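Local coordinates for protein UDP-N-acetylglucosamine pyrophosphorylase (Entamoeba histolytica, PDB 3OC9) that probably catalyses the formation of UDP-N-acetylglucosamine and diphosphate from UTP and N-acetylglucosamine 1-phosphate, the closing step in making this nucleotide sugar, at residues I17-T20 with K21-Y25; L190-V194 with D195-I199; L226-Q230 with E231-V235. All coordinates share one frame; numbering follows the deposited sequence.

Contact 1 (I17-T20 with K21-Y25); sequences IPVT and KEHYY
T20 and H23 meet because of their first torsions. T20 OG1 lies between its own backbone N and carbonyl carbon (chi1 68°), which turns the hydroxyl toward the first turn of the helix. H23 CG lies opposite its carbonyl carbon and beside its backbone N (chi1 -62°), which swings the imidazole back toward the residues before the helix. The ring edge at ND1 then faces the backbone N of T20.

The result is a capping box at the start of helix 21-32, with T20 as the N-cap. The reciprocal bond runs from T20 N to H23 ND1 at 3.0 Å and is nearly straight, 168° at the hydrogen. The N-H comes in slightly tilted from the imidazole plane. Because ND1 accepts here, it carries no proton in this bond. In return, H23 N gives a weak bond to T20 OG1 at 3.4 Å. T20 O takes weak bonds from H23 N and, at 3.4 Å, from Y24 N. Thus several weak bonds hold the helix start, and the near-straight bond to ND1 helps to set the rotation of the ring.

Further along the ring edge, P18 O lies in the imidazole plane, 3.2 Å from H23 CE1. V19 CA also borders this edge, 3.6 Å from H23 ND1. On the side of E22, T20 OG1 is 3.5 Å from E22 CB. A water joins the two side chains: it donates to E22 OE1 at 2.9 Å and also bonds to T20 OG1.

Helix 196-204 lies alongside. Its Y201 meets the H23 ring edge-to-face and its hydroxyl bonds to I17 O. V19 also packs on N197 and Y201, and H23 on L204. The contact therefore ties the helix start and its lead-in loop to helix 196-204.

Contact 2 (L190-V194 with D195-I199); sequences LCKDV and DPNMI
K192 and D195 cross at a slant. The aliphatic part of the lysine passes the carboxylate, with K192 CD 3.9 Å from D195 OD2. The lysine chain is extended beyond CG, which carries NZ past the aspartate. K192 NZ and D195 OD2 stay 4.6 Å apart, and a water bridges them. The water accepts from K192 NZ at 3.0 Å and donates to D195 OD2 at 2.7 Å. Each charge has another partner: K192 NZ pairs with E386, and D195 OD2 with K212.

D195 CG stands anti to the backbone N (chi1 178°), and the carboxylate leans forward over the first turn of the helix. Two donors of N197 grip OD1. N197 ND2 meets the syn lone pair of D195 OD1 at 3.0 Å. N197 N reaches D195 OD1 at 3.2 Å, from above the carboxylate plane.

On the apolar side, V194 CG1 meets I199 CG1 at 4.0 Å. V194 is the centre of an inverse gamma turn, closed by a weak bond from D195 N to D193 O at 2.9 Å.

Together these features make an aspartate N-cap on helix 196-204, with proline as the first helical residue and a tight turn leading in.

Contact 3 (L226-Q230 with E231-V235); sequences LVKEQ and ERIKV
E229 N donates to R232 O at 2.9 Å, nearly straight at 169°. R232 N returns a bond to E229 O at 3.0 Å. These two bonds close a type I' turn from E229 to R232, with Q230 and E231 at its tip. The next hydrogen-bonded pair, V227 with K234, adds two more bonds, and V227 N meets K234 O at 3.0 Å.

The side chains of the strands sort onto two faces. E229 and K234 share one face with V227 and R232. E229 and K234 form a salt bridge, E229 OE1 to K234 NZ at 3.0 Å. The ammonium comes from above the carboxylate plane, 69° out of it. Both chains are extended, E229 with CG anti to its backbone N (chi1 -174°), which lets the two ends meet diagonally across the strands. V227 CG2 lies 4.1 Å from K234 CB, against the root of the lysine.

L226, K228, I233 and V235 lie on the other face. L226 CD2 touches V235 CG2 at 3.8 Å and I233 CG2 at 4.3 Å. Toward the turn, K228 NZ and E231 OE1 form a long salt bridge at 3.8 Å.

Outside the hairpin, R232 NH1 bonds to P317 O, K228 pairs through its backbone with Q8, and L226 with C258. The chemistry thus differs between the faces: L226 packs on I233 and V235 on one, and the E229-K234 bridge lies on the other. The backbone bonds set the register. The E229-K234 bridge probably adds to the hold between the strands, while the long K228-E231 pair can add little.

Overall arrangement
Along the chain the three contacts come in series. Contacts 1 and 2 are neighbours, with centres 13 Å apart. Each caps the start of a helix, 21-32 and 196-204, and these helices pack together: Y24 of helix 21-32 packs on P196 and N197 of helix 196-204. Contact 2 is the more central, beside strand 36-41 of the mixed sheet, while contact 1 is nearer the surface. Contact 3 stands apart, about 26 Å and 25 Å centre to centre from contacts 1 and 2. It is a two-stranded hairpin near the periphery. The fold thus holds two helix starts packed against each other, and a hairpin whose nearest atoms are about 13 Å from contact 1 and about 11 Å from contact 2.

Contact 1 (I17-T20 with K21-Y25)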
loop_
_atom_site.group_PDB
_atom_site.type_symbol
_atom_site.label_atom_id
_atom_site.label_comp_id
_atom_site.label_asym_id
_atom_site.label_seq_id
_atom_site.Cartn_x
_atom_site.Cartn_y
_atom_site.Cartn_z
ATOM N N ILE A 17 -10.431 -8.295 -20.842
ATOM C CA ILE A 17 -9.311 -9.236 -20.760
ATOM C C ILE A 17 -9.277 -9.782 -19.317
ATOM O O ILE A 17 -8.732 -9.150 -18.400
ATOM C CB ILE A 17 -7.941 -8.596 -21.166
ATOM C CG1 ILE A 17 -8.014 -7.960 -22.563
ATOM C CG2 ILE A 17 -6.815 -9.647 -21.137
ATOM C CD1 ILE A 17 -6.765 -7.141 -22.946
ATOM N N PRO A 18 -9.879 -10.960 -19.096
ATOM C CA PRO A 18 -10.063 -11.436 -17.734
ATOM C C PRO A 18 -8.748 -11.913 -17.084
ATOM O O PRO A 18 -7.811 -12.300 -17.798
ATOM C CB PRO A 18 -11.013 -12.634 -17.918
ATOM C CG PRO A 18 -10.690 -13.142 -19.270
ATOM C CD PRO A 18 -10.419 -11.905 -20.096
ATOM N N VAL A 19 -8.697 -11.832 -15.753
ATOM C CA VAL A 19 -7.612 -12.450 -14.955
ATOM C C VAL A 19 -7.894 -13.952 -14.846
ATOM O O VAL A 19 -8.951 -14.359 -14.328
ATOM C CB VAL A 19 -7.521 -11.835 -13.538
ATOM C CG1 VAL A 19 -6.357 -12.468 -12.737
ATOM C CG2 VAL A 19 -7.349 -10.305 -13.621
ATOM N N THR A 20 -6.961 -14.765 -15.335
ATOM C CA THR A 20 -7.160 -16.227 -15.442
ATOM C C THR A 20 -6.162 -17.007 -14.576
ATOM O O THR A 20 -5.177 -16.439 -14.090
ATOM C CB THR A 20 -6.945 -16.719 -16.887
ATOM O OG1 THR A 20 -5.558 -16.586 -17.243
ATOM C CG2 THR A 20 -7.811 -15.921 -17.906
ATOM N N LYS A 21 -6.380 -18.319 -14.429
ATOM C CA LYS A 21 -5.372 -19.166 -13.751
ATOM C C LYS A 21 -3.994 -19.175 -14.441
ATOM O O LYS A 21 -2.968 -19.301 -13.750
ATOM C CB LYS A 21 -5.890 -20.597 -13.477
ATOM C CG LYS A 21 -6.880 -20.697 -12.297
ATOM C CD LYS A 21 -6.246 -20.271 -10.955
ATOM C CE LYS A 21 -7.272 -20.202 -9.814
ATOM N NZ LYS A 21 -6.638 -19.868 -8.494
ATOM N N GLU A 22 -3.954 -19.028 -15.774
ATOM C CA GLU A 22 -2.674 -18.889 -16.501
ATOM C C GLU A 22 -1.838 -17.706 -15.934
ATOM O O GLU A 22 -0.613 -17.842 -15.724
ATOM C CB GLU A 22 -2.891 -18.752 -18.025
ATOM C CG GLU A 22 -1.603 -18.488 -18.858
ATOM C CD GLU A 22 -1.839 -18.068 -20.325
ATOM O OE1 GLU A 22 -2.935 -17.556 -20.671
ATOM O OE2 GLU A 22 -0.897 -18.227 -21.141
ATOM N N HIS A 23 -2.501 -16.578 -15.655
ATOM C CA HIS A 23 -1.827 -15.405 -15.049
ATOM C C HIS A 23 -1.269 -15.704 -13.644
ATOM O O HIS A 23 -0.119 -15.340 -13.339
ATOM C CB HIS A 23 -2.752 -14.165 -14.978
ATOM C CG HIS A 23 -3.214 -13.662 -16.317
ATOM N ND1 HIS A 23 -4.545 -13.470 -16.619
ATOM C CD2 HIS A 23 -2.520 -13.289 -17.422
ATOM C CE1 HIS A 23 -4.657 -13.029 -17.860
ATOM N NE2 HIS A 23 -3.444 -12.900 -18.371
ATOM N N TYR A 24 -2.078 -16.348 -12.795
ATOM C CA TYR A 24 -1.636 -16.736 -11.432
ATOM C C TYR A 24 -0.348 -17.589 -11.464
ATOM O O TYR A 24 0.620 -17.302 -10.749
ATOM C CB TYR A 24 -2.777 -17.473 -10.704
ATOM C CG TYR A 24 -2.448 -18.053 -9.331
ATOM C CD1 TYR A 24 -2.556 -17.274 -8.179
ATOM C CD2 TYR A 24 -2.077 -19.386 -9.190
ATOM C CE1 TYR A 24 -2.269 -17.802 -6.904
ATOM C CE2 TYR A 24 -1.782 -19.924 -7.921
ATOM C CZ TYR A 24 -1.877 -19.123 -6.789
ATOM O OH TYR A 24 -1.598 -19.659 -5.539
ATOM N N TYR A 25 -0.334 -18.644 -12.283
ATOM C CA TYR A 25 0.859 -19.511 -12.373
ATOM C C TYR A 25 2.095 -18.858 -13.011
ATOM O O TYR A 25 3.226 -19.170 -12.616
ATOM C CB TYR A 25 0.536 -20.888 -12.999
ATOM C CG TYR A 25 -0.363 -21.720 -12.106
ATOM C CD1 TYR A 25 0.080 -22.168 -10.860
ATOM C CD2 TYR A 25 -1.671 -22.029 -12.488
ATOM C CE1 TYR A 25 -0.746 -22.907 -10.024
ATOM C CE2 TYR A 25 -2.511 -22.774 -11.654
ATOM C CZ TYR A 25 -2.040 -23.200 -10.419
ATOM O OH TYR A 25 -2.843 -23.948 -9.578
HETATM O O HOH W 1 -5.702 -18.226 -20.073
#

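Contact 2 (L190-V194 with D195-I199)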
loop_
_atom_site.group_PDB
_atom_site.type_symbol
_atom_site.label_atom_id
_atom_site.label_comp_id
_atom_site.label_asym_id
_atom_site.label_seq_id
_atom_site.Cartn_x
_atom_site.Cartn_y
_atom_site.Cartn_z
ATOM N N LEU A 190 -5.549 -5.572 4.451
ATOM C CA LEU A 190 -5.862 -6.703 3.544
ATOM C C LEU A 190 -5.011 -6.798 2.269
ATOM O O LEU A 190 -5.227 -7.720 1.461
ATOM C CB LEU A 190 -7.364 -6.719 3.197
ATOM C CG LEU A 190 -8.324 -6.838 4.400
ATOM C CD1 LEU A 190 -9.781 -6.819 3.973
ATOM C CD2 LEU A 190 -8.055 -8.102 5.215
ATOM N N CYS A 191 -4.059 -5.871 2.076
ATOM C CA CYS A 191 -3.226 -5.879 0.853
ATOM C C CYS A 191 -2.549 -7.242 0.550
ATOM O O CYS A 191 -1.968 -7.877 1.459
ATOM C CB CYS A 191 -2.197 -4.740 0.891
ATOM S SG CYS A 191 -1.232 -4.522 -0.644
ATOM N N LYS A 192 -2.627 -7.692 -0.709
ATOM C CA LYS A 192 -2.003 -8.977 -1.100
ATOM C C LYS A 192 -0.460 -8.893 -1.346
ATOM O O LYS A 192 0.176 -9.893 -1.667
ATOM C CB LYS A 192 -2.730 -9.614 -2.319
ATOM C CG LYS A 192 -4.156 -10.195 -2.036
ATOM C CD LYS A 192 -4.751 -10.772 -3.363
ATOM C CE LYS A 192 -6.126 -11.458 -3.163
ATOM N NZ LYS A 192 -6.635 -12.043 -4.488
ATOM N N ASP A 193 0.143 -7.708 -1.203
ATOM C CA ASP A 193 1.613 -7.572 -1.364
ATOM C C ASP A 193 2.036 -7.968 -2.788
ATOM O O ASP A 193 1.441 -7.435 -3.738
ATOM C CB ASP A 193 2.378 -8.289 -0.212
ATOM C CG ASP A 193 2.071 -7.665 1.173
ATOM O OD1 ASP A 193 1.972 -6.423 1.263
ATOM O OD2 ASP A 193 1.929 -8.392 2.183
ATOM N N VAL A 194 3.006 -8.878 -2.967
ATOM C CA VAL A 194 3.446 -9.282 -4.334
ATOM C C VAL A 194 2.459 -10.333 -4.927
ATOM O O VAL A 194 2.738 -11.542 -4.962
ATOM C CB VAL A 194 4.967 -9.733 -4.367
ATOM C CG1 VAL A 194 5.453 -10.047 -5.812
ATOM C CG2 VAL A 194 5.874 -8.665 -3.744
ATOM N N ASP A 195 1.298 -9.842 -5.385
ATOM C CA ASP A 195 0.141 -10.680 -5.794
ATOM C C ASP A 195 0.474 -11.440 -7.096
ATOM O O ASP A 195 0.637 -10.799 -8.135
ATOM C CB ASP A 195 -1.092 -9.748 -5.992
ATOM C CG ASP A 195 -2.362 -10.484 -6.461
ATOM O OD1 ASP A 195 -2.362 -11.728 -6.483
ATOM O OD2 ASP A 195 -3.369 -9.806 -6.833
ATOM N N PRO A 196 0.566 -12.799 -7.061
ATOM C CA PRO A 196 0.922 -13.520 -8.312
ATOM C C PRO A 196 -0.043 -13.242 -9.487
ATOM O O PRO A 196 0.405 -13.238 -10.656
ATOM C CB PRO A 196 0.888 -15.017 -7.910
ATOM C CG PRO A 196 0.792 -15.050 -6.434
ATOM C CD PRO A 196 0.405 -13.693 -5.903
ATOM N N ASN A 197 -1.340 -13.049 -9.184
ATOM C CA ASN A 197 -2.356 -12.693 -10.224
ATOM C C ASN A 197 -1.958 -11.421 -10.988
ATOM O O ASN A 197 -2.047 -11.357 -12.243
ATOM C CB ASN A 197 -3.766 -12.500 -9.597
ATOM C CG ASN A 197 -4.290 -13.756 -8.893
ATOM O OD1 ASN A 197 -4.688 -14.726 -9.548
ATOM N ND2 ASN A 197 -4.310 -13.731 -7.549
ATOM N N MET A 198 -1.502 -10.421 -10.234
ATOM C CA MET A 198 -1.128 -9.097 -10.803
ATOM C C MET A 198 0.228 -9.143 -11.560
ATOM O O MET A 198 0.376 -8.535 -12.642
ATOM C CB MET A 198 -1.144 -8.058 -9.645
ATOM C CG MET A 198 -0.742 -6.625 -10.000
ATOM S SD MET A 198 -0.589 -5.648 -8.462
ATOM C CE MET A 198 -0.701 -4.014 -9.176
ATOM N N ILE A 199 1.212 -9.869 -11.004
ATOM C CA ILE A 199 2.543 -10.025 -11.667
ATOM C C ILE A 199 2.380 -10.725 -13.040
ATOM O O ILE A 199 2.936 -10.278 -14.059
ATOM C CB ILE A 199 3.556 -10.813 -10.753
ATOM C CG1 ILE A 199 3.808 -10.071 -9.429
ATOM C CG2 ILE A 199 4.878 -11.204 -11.516
ATOM C CD1 ILE A 199 4.442 -8.689 -9.532
HETATM O O HOH W 2 -5.995 -10.420 -6.883
#

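Contact 3 (L226-Q230 with E231-V235)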
loop_
_atom_site.group_PDB
_atom_site.type_symbol
_atom_site.label_atom_id
_atom_site.label_comp_id
_atom_site.label_asym_id
_atom_site.label_seq_id
_atom_site.Cartn_x
_atom_site.Cartn_y
_atom_site.Cartn_z
ATOM N N LEU A 226 -9.303 8.191 -12.146
ATOM C CA LEU A 226 -8.456 8.253 -13.375
ATOM C C LEU A 226 -9.159 8.963 -14.539
ATOM O O LEU A 226 -10.382 8.801 -14.737
ATOM C CB LEU A 226 -8.047 6.842 -13.849
ATOM C CG LEU A 226 -7.360 5.936 -12.815
ATOM C CD1 LEU A 226 -6.989 4.606 -13.461
ATOM C CD2 LEU A 226 -6.091 6.583 -12.203
ATOM N N VAL A 227 -8.368 9.715 -15.308
ATOM C CA VAL A 227 -8.832 10.383 -16.531
ATOM C C VAL A 227 -7.786 10.158 -17.642
ATOM O O VAL A 227 -6.656 9.779 -17.351
ATOM C CB VAL A 227 -9.064 11.929 -16.322
ATOM C CG1 VAL A 227 -10.081 12.229 -15.177
ATOM C CG2 VAL A 227 -7.741 12.659 -16.080
ATOM N N LYS A 228 -8.171 10.389 -18.901
ATOM C CA LYS A 228 -7.240 10.317 -20.039
ATOM C C LYS A 228 -7.136 11.698 -20.707
ATOM O O LYS A 228 -8.163 12.341 -20.952
ATOM C CB LYS A 228 -7.714 9.253 -21.049
ATOM C CG LYS A 228 -6.684 8.900 -22.126
ATOM C CD LYS A 228 -7.241 7.922 -23.171
ATOM C CE LYS A 228 -7.151 6.476 -22.710
ATOM N NZ LYS A 228 -7.521 5.532 -23.826
ATOM N N GLU A 229 -5.907 12.148 -20.973
ATOM C CA GLU A 229 -5.635 13.429 -21.660
ATOM C C GLU A 229 -4.546 13.231 -22.726
ATOM O O GLU A 229 -3.419 12.842 -22.399
ATOM C CB GLU A 229 -5.189 14.485 -20.643
ATOM C CG GLU A 229 -5.016 15.907 -21.205
ATOM C CD GLU A 229 -4.834 16.987 -20.130
ATOM O OE1 GLU A 229 -4.716 16.671 -18.928
ATOM O OE2 GLU A 229 -4.816 18.184 -20.491
ATOM N N GLN A 230 -4.885 13.480 -23.997
ATOM C CA GLN A 230 -3.948 13.237 -25.117
ATOM C C GLN A 230 -3.278 11.842 -25.039
ATOM O O GLN A 230 -2.044 11.693 -25.162
ATOM C CB GLN A 230 -2.920 14.379 -25.242
ATOM C CG GLN A 230 -3.543 15.730 -25.644
ATOM C CD GLN A 230 -2.546 16.711 -26.252
ATOM O OE1 GLN A 230 -1.800 17.383 -25.535
ATOM N NE2 GLN A 230 -2.554 16.819 -27.591
ATOM N N GLU A 231 -4.129 10.834 -24.823
ATOM C CA GLU A 231 -3.766 9.417 -24.712
ATOM C C GLU A 231 -2.915 9.029 -23.489
ATOM O O GLU A 231 -2.456 7.897 -23.415
ATOM C CB GLU A 231 -3.158 8.862 -26.020
ATOM C CG GLU A 231 -4.100 8.911 -27.238
ATOM C CD GLU A 231 -5.415 8.158 -27.020
ATOM O OE1 GLU A 231 -5.394 6.993 -26.555
ATOM O OE2 GLU A 231 -6.479 8.740 -27.330
ATOM N N ARG A 232 -2.709 9.948 -22.542
ATOM C CA ARG A 232 -1.958 9.634 -21.302
ATOM C C ARG A 232 -2.877 9.552 -20.069
ATOM O O ARG A 232 -3.868 10.271 -20.010
ATOM C CB ARG A 232 -0.865 10.679 -21.058
ATOM C CG ARG A 232 0.129 10.840 -22.231
ATOM C CD ARG A 232 0.858 9.521 -22.479
ATOM N NE ARG A 232 1.729 9.573 -23.656
ATOM C CZ ARG A 232 3.046 9.760 -23.621
ATOM N NH1 ARG A 232 3.680 9.927 -22.466
ATOM N NH2 ARG A 232 3.738 9.789 -24.760
ATOM N N ILE A 233 -2.532 8.704 -19.089
ATOM C CA ILE A 233 -3.343 8.553 -17.852
ATOM C C ILE A 233 -2.896 9.489 -16.719
ATOM O O ILE A 233 -1.694 9.638 -16.491
ATOM C CB ILE A 233 -3.302 7.063 -17.335
ATOM C CG1 ILE A 233 -3.823 6.090 -18.399
ATOM C CG2 ILE A 233 -4.042 6.904 -15.983
ATOM C CD1 ILE A 233 -5.323 6.271 -18.759
ATOM N N LYS A 234 -3.869 10.118 -16.030
ATOM C CA LYS A 234 -3.656 11.020 -14.886
ATOM C C LYS A 234 -4.657 10.752 -13.749
ATOM O O LYS A 234 -5.736 10.185 -13.987
ATOM C CB LYS A 234 -3.763 12.518 -15.307
ATOM C CG LYS A 234 -2.638 13.028 -16.237
ATOM C CD LYS A 234 -2.899 14.477 -16.773
ATOM C CE LYS A 234 -1.892 14.843 -17.895
ATOM N NZ LYS A 234 -1.819 16.343 -18.197
ATOM N N VAL A 235 -4.285 11.139 -12.516
ATOM C CA VAL A 235 -5.233 11.177 -11.368
ATOM C C VAL A 235 -5.773 12.589 -11.134
ATOM O O VAL A 235 -4.980 13.570 -11.105
ATOM C CB VAL A 235 -4.576 10.653 -10.038
ATOM C CG1 VAL A 235 -5.486 10.869 -8.826
ATOM C CG2 VAL A 235 -4.189 9.166 -10.163
#